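PDB 4K70: UL37 from Suid herpesvirus 1, which is an inner tegument protein that probably controls the trafficking of viral particles in the host cell, and is represented by its N-terminal half. Local coordinates for residues 50-53 and 54-57; 61-64 and 65-69; 101-104 and 105-109. All coordinates share one frame; numbering follows the deposited sequence.

Contact 1 of 3, residues 50-53 and 54-57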
# COMPACT_ATOMS: atom_id res chain seq x y z
N LEU A 50 13.43 26.52 19.60
CA LEU A 50 12.32 27.45 19.79
C LEU A 50 12.79 28.74 20.47
O LEU A 50 12.41 29.84 20.08
CB LEU A 50 11.21 26.80 20.62
CG LEU A 50 10.06 27.78 20.83
CD1 LEU A 50 9.27 27.95 19.51
CD2 LEU A 50 9.16 27.33 21.97
N ARG A 51 13.62 28.58 21.50
CA ARG A 51 14.16 29.72 22.24
C ARG A 51 14.99 30.63 21.35
O ARG A 51 14.89 31.85 21.43
CB ARG A 51 15.00 29.23 23.42
CG ARG A 51 14.18 28.92 24.64
CD ARG A 51 13.83 30.20 25.37
NE ARG A 51 12.81 29.99 26.40
CZ ARG A 51 12.25 30.99 27.07
NH1 ARG A 51 12.62 32.24 26.82
NH2 ARG A 51 11.33 30.74 28.00
N LEU A 52 15.80 30.04 20.48
CA LEU A 52 16.64 30.79 19.56
C LEU A 52 15.82 31.52 18.49
O LEU A 52 16.18 32.62 18.04
CB LEU A 52 17.65 29.86 18.89
CG LEU A 52 18.81 29.39 19.77
CD1 LEU A 52 19.49 28.21 19.11
CD2 LEU A 52 19.79 30.52 19.98
N ALA A 53 14.73 30.91 18.06
CA ALA A 53 13.87 31.56 17.09
C ALA A 53 13.12 32.71 17.76
O ALA A 53 13.04 33.81 17.22
CB ALA A 53 12.90 30.57 16.47
N CYS A 54 12.58 32.46 18.95
CA CYS A 54 11.89 33.49 19.70
C CYS A 54 12.81 34.66 20.01
O CYS A 54 12.41 35.81 19.92
CB CYS A 54 11.30 32.92 20.99
SG CYS A 54 9.80 31.96 20.69
N ARG A 55 14.06 34.35 20.35
CA ARG A 55 15.03 35.40 20.61
C ARG A 55 15.40 36.14 19.34
O ARG A 55 15.66 37.35 19.37
CB ARG A 55 16.29 34.85 21.28
CG ARG A 55 17.54 35.51 20.74
CD ARG A 55 18.53 35.89 21.84
NE ARG A 55 19.44 34.80 22.19
CZ ARG A 55 20.20 34.14 21.32
NH1 ARG A 55 20.17 34.44 20.02
NH2 ARG A 55 21.00 33.17 21.74
N ALA A 56 15.41 35.43 18.22
CA ALA A 56 15.67 36.09 16.94
C ALA A 56 14.63 37.18 16.63
O ALA A 56 14.97 38.25 16.12
CB ALA A 56 15.73 35.07 15.82
N TYR A 57 13.36 36.91 16.93
CA TYR A 57 12.31 37.88 16.65
C TYR A 57 12.40 39.06 17.61
O TYR A 57 12.25 40.20 17.20
CB TYR A 57 10.92 37.24 16.74
CG TYR A 57 9.80 38.25 16.59
CD1 TYR A 57 9.57 38.87 15.37
CD2 TYR A 57 8.99 38.57 17.66
CE1 TYR A 57 8.56 39.81 15.22
CE2 TYR A 57 7.97 39.51 17.52
CZ TYR A 57 7.76 40.12 16.30
OH TYR A 57 6.75 41.05 16.16
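Cys54 turns its thiol back over the preceding helical turn, onto Leu50. With Cys54 SG anti to the carbonyl carbon (chi1 -76°), Cys54 SG lies 3.4 Å from Leu50 O and 4.2 Å from Leu50 CG, against both the backbone oxygen and the branch point of the leucine. The amide of Cys54 donates to the same carbonyl, Cys54 N to Leu50 O being 2.9 Å. One residue on, Arg55 N reaches Arg51 O at 2.8 Å. The Arg55 side chain bends twice, at chi2 and chi3, and folds back alongside Leu52, both pointing the same way; Arg55 NH2 comes to 3.4 Å from Leu52 CD2, the methyl meeting the guanidinium obliquely. Ala56 places CB 3.3 Å from Leu52 O, and its amide approaches that oxygen from above the carbonyl plane. Tyr57 N continues the helical i to i-4 bonding, to Ala53 O, while its ring leads away from the preceding turn. These turns of helix 39-60 are enclosed on several faces: Leu52 packs on Val9 and Leu12 of helix 4-12, Cys54 on Ala106 and Leu107 of helix 101-109, and Ala53 and Tyr57 on helix 63-78.

Contact 2 of 3, residues 61-64 and 65-69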
# COMPACT_ATOMS: atom_id res chain seq x y z
N GLY A 61 13.13 41.67 15.20
CA GLY A 61 11.75 42.01 14.87
C GLY A 61 11.36 41.64 13.46
O GLY A 61 10.38 42.15 12.92
N THR A 62 12.12 40.74 12.85
CA THR A 62 11.90 40.42 11.44
C THR A 62 10.75 39.44 11.23
O THR A 62 10.36 38.68 12.12
CB THR A 62 13.15 39.86 10.77
OG1 THR A 62 13.46 38.59 11.36
CG2 THR A 62 14.32 40.81 10.95
N CYS A 63 10.23 39.48 10.01
CA CYS A 63 9.10 38.68 9.58
C CYS A 63 9.49 37.21 9.48
O CYS A 63 8.72 36.32 9.84
CB CYS A 63 8.60 39.21 8.23
SG CYS A 63 7.28 38.27 7.48
N GLU A 64 10.70 36.96 8.97
CA GLU A 64 11.27 35.62 8.91
C GLU A 64 11.33 34.98 10.30
O GLU A 64 10.92 33.83 10.47
CB GLU A 64 12.68 35.66 8.31
CG GLU A 64 12.72 35.99 6.81
CD GLU A 64 12.21 37.39 6.50
OE1 GLU A 64 12.27 38.26 7.39
OE2 GLU A 64 11.74 37.63 5.36
N ALA A 65 11.82 35.73 11.28
CA ALA A 65 11.91 35.25 12.66
C ALA A 65 10.54 34.96 13.25
O ALA A 65 10.37 34.00 14.01
CB ALA A 65 12.65 36.26 13.53
N ALA A 66 9.56 35.79 12.91
CA ALA A 66 8.21 35.63 13.42
C ALA A 66 7.63 34.32 12.90
O ALA A 66 7.11 33.51 13.67
CB ALA A 66 7.34 36.80 12.99
N VAL A 67 7.73 34.14 11.59
CA VAL A 67 7.25 32.94 10.91
C VAL A 67 7.93 31.67 11.42
O VAL A 67 7.26 30.68 11.74
CB VAL A 67 7.48 33.05 9.38
CG1 VAL A 67 7.24 31.70 8.69
CG2 VAL A 67 6.57 34.12 8.79
N LEU A 68 9.25 31.72 11.52
CA LEU A 68 10.01 30.60 12.05
C LEU A 68 9.48 30.19 13.42
O LEU A 68 9.05 29.06 13.62
CB LEU A 68 11.50 30.93 12.12
CG LEU A 68 12.42 29.89 12.77
CD1 LEU A 68 12.49 28.62 11.92
CD2 LEU A 68 13.81 30.47 12.99
N ALA A 69 9.50 31.13 14.37
CA ALA A 69 9.12 30.83 15.75
C ALA A 69 7.70 30.31 15.86
O ALA A 69 7.44 29.32 16.55
CB ALA A 69 9.29 32.05 16.62
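Thr62 OG1 has two hydrogen-bond partners: the amide of Ala65 donates to it, and it is also hydrogen-bonded to the hydroxyl of Thr60, at the end of the preceding helix. The amide bond is weak, 3.3 Å from Ala65 N to Thr62 OG1, yet it is a capping bond, closing the first turn of helix 63-78. Thr62 sets its hydroxyl between the backbone N and the carbonyl carbon (chi1 66°), which brings the oxygen to the amide of Ala65; Ala65 CB then packs at 3.3 Å from Thr62 OG1. The Thr62 carbonyl takes the next amide, Ala66 N to Thr62 O at 3.1 Å. Further along, Val67 N to Cys63 O at 3.0 Å is nearly straight, with an angle of 171° at the hydrogen. Val67 CG2 lies against the oxygen of that carbonyl, 3.3 Å from Cys63 O, and reaches the cysteine only loosely, at 4.4 Å from Cys63 SG. Leu68 N to Glu64 O, 2.9 Å, continues the run. Glu64 bends at chi2, and its OE2 accepts from Ala465 N in the first turn of helix 464-481; this buried carboxylate thus lies near the starts of two helices, which would probably favour its charged form. Cys63 and Val67 face Ala454 of helix 438-458, while Glu64 packs on Leu28 of helix 20-32. Gly61, with positive phi, ends helix 39-60 just before Thr62, so chain reversal and new helix follow within two residues: a short turn with a threonine N-cap, joining the two arms of an antiparallel helical hairpin in this all-helical half of UL37.

Contact 3 of 3, residues 101-104 and 105-109. With NA (sodium ion), chain L.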
# COMPACT_ATOMS: atom_id res chain seq x y z
N ASP A 101 5.09 23.60 28.53
CA ASP A 101 4.85 24.95 29.02
C ASP A 101 5.89 25.96 28.56
O ASP A 101 5.57 27.13 28.38
CB ASP A 101 4.73 24.97 30.55
CG ASP A 101 3.44 24.34 31.02
OD1 ASP A 101 2.50 24.23 30.20
OD2 ASP A 101 3.36 23.96 32.21
N ASP A 102 7.13 25.51 28.31
CA ASP A 102 8.18 26.46 27.93
C ASP A 102 7.98 27.03 26.55
O ASP A 102 8.46 28.12 26.25
CB ASP A 102 9.59 25.85 28.01
CG ASP A 102 10.69 26.91 27.82
OD1 ASP A 102 10.59 28.01 28.42
OD2 ASP A 102 11.65 26.67 27.06
N THR A 103 7.28 26.28 25.70
CA THR A 103 7.04 26.72 24.35
C THR A 103 6.09 27.91 24.36
O THR A 103 6.32 28.91 23.68
CB THR A 103 6.43 25.58 23.50
OG1 THR A 103 7.36 24.49 23.42
CG2 THR A 103 6.09 26.06 22.10
N THR A 104 5.02 27.78 25.14
CA THR A 104 4.06 28.87 25.32
C THR A 104 4.74 30.07 25.98
O THR A 104 4.57 31.21 25.53
CB THR A 104 2.89 28.42 26.20
OG1 THR A 104 2.20 27.33 25.56
CG2 THR A 104 1.90 29.58 26.45
N ALA A 105 5.50 29.82 27.04
CA ALA A 105 6.16 30.88 27.79
C ALA A 105 7.11 31.67 26.89
O ALA A 105 7.15 32.90 26.94
CB ALA A 105 6.90 30.32 29.01
N ALA A 106 7.84 30.97 26.02
CA ALA A 106 8.79 31.64 25.14
C ALA A 106 8.11 32.45 24.05
O ALA A 106 8.51 33.59 23.76
CB ALA A 106 9.76 30.64 24.53
N LEU A 107 7.09 31.87 23.43
CA LEU A 107 6.35 32.56 22.39
C LEU A 107 5.60 33.77 22.96
O LEU A 107 5.57 34.83 22.35
CB LEU A 107 5.38 31.60 21.69
CG LEU A 107 6.03 30.58 20.75
CD1 LEU A 107 5.06 29.45 20.39
CD2 LEU A 107 6.59 31.24 19.50
N THR A 108 5.01 33.60 24.14
CA THR A 108 4.23 34.66 24.78
C THR A 108 5.12 35.85 25.14
O THR A 108 4.82 37.00 24.80
CB THR A 108 3.52 34.16 26.05
OG1 THR A 108 2.60 33.12 25.71
CG2 THR A 108 2.73 35.30 26.72
N GLU A 109 6.22 35.55 25.81
CA GLU A 109 7.21 36.54 26.22
C GLU A 109 7.79 37.28 25.02
O GLU A 109 8.08 38.48 25.10
CB GLU A 109 8.31 35.85 27.03
CG GLU A 109 9.57 36.66 27.21
CD GLU A 109 10.67 35.88 27.92
OE1 GLU A 109 11.17 34.89 27.34
OE2 GLU A 109 11.02 36.26 29.05
NA NA L . 10.03 37.52 30.78
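Thr104 O receives two donors from Thr108. The amide approaches nearly along the C=O axis, Thr108 N to Thr104 O being 2.8 Å, whereas the hydroxyl comes from above the carbonyl plane, Thr108 OG1 to Thr104 O at 2.7 Å. The torsion that puts OG1 anti to the carbonyl carbon (chi1 -61°) folds the hydroxyl back along the helix, where Thr108 OG1 also sits 3.7 Å from Thr104 CG2, the two threonines side by side. On a more buried face, Thr103 and Leu107 run alongside each other, Thr103 CG2 meeting Leu107 CD1 at 3.9 Å, and Leu107 CG rests against Thr103 O. The Thr108 bond is the familiar pattern of a threonine inside a helix, its hydroxyl returned to the carbonyl four residues back, here in the short helix 101-109 laid against helix 39-60. Thr103 is fixed instead from outside: its OG1 is hydrogen-bonded to Val98 O, ahead of the helix, and to Trp46 NE1. Leu107 and Thr103 also touch Pro120 of helix 120-137. Two acidic groups seven residues apart converge on one arginine, Asp102 OD1 bridging to Arg51 NH2 and Glu109 OE1 to Arg51 NH1, which probably eases the charge between carboxylates whose oxygens, Asp102 OD1 and Glu109 OE1, lie 7.0 Å apart. The other carboxylate oxygen, Glu109 OE2, binds a sodium ion at 2.4 Å.

In the fold
Helix 39-60, which carries contact 1, touches both helix 63-78 of contact 2 and helix 101-109 of contact 3, whereas contacts 2 and 3 meet more narrowly, at Ala69 and Leu107, with Ala69 O 3.6 Å from Leu107 CD2. Contacts 1 and 2 are mainly buried, and the interface between them is largely apolar, as where Ala53 CB lies 3.6 Å from Leu68 CD2. Contact 3 is partly exposed, and its link to contact 1 adds charge pairing to apolar packing. Polar side chains accordingly differ in task: a threonine caps a helix at contact 2, whereas at contact 3 acidic residues join helix to helix and one of them also binds a sodium ion.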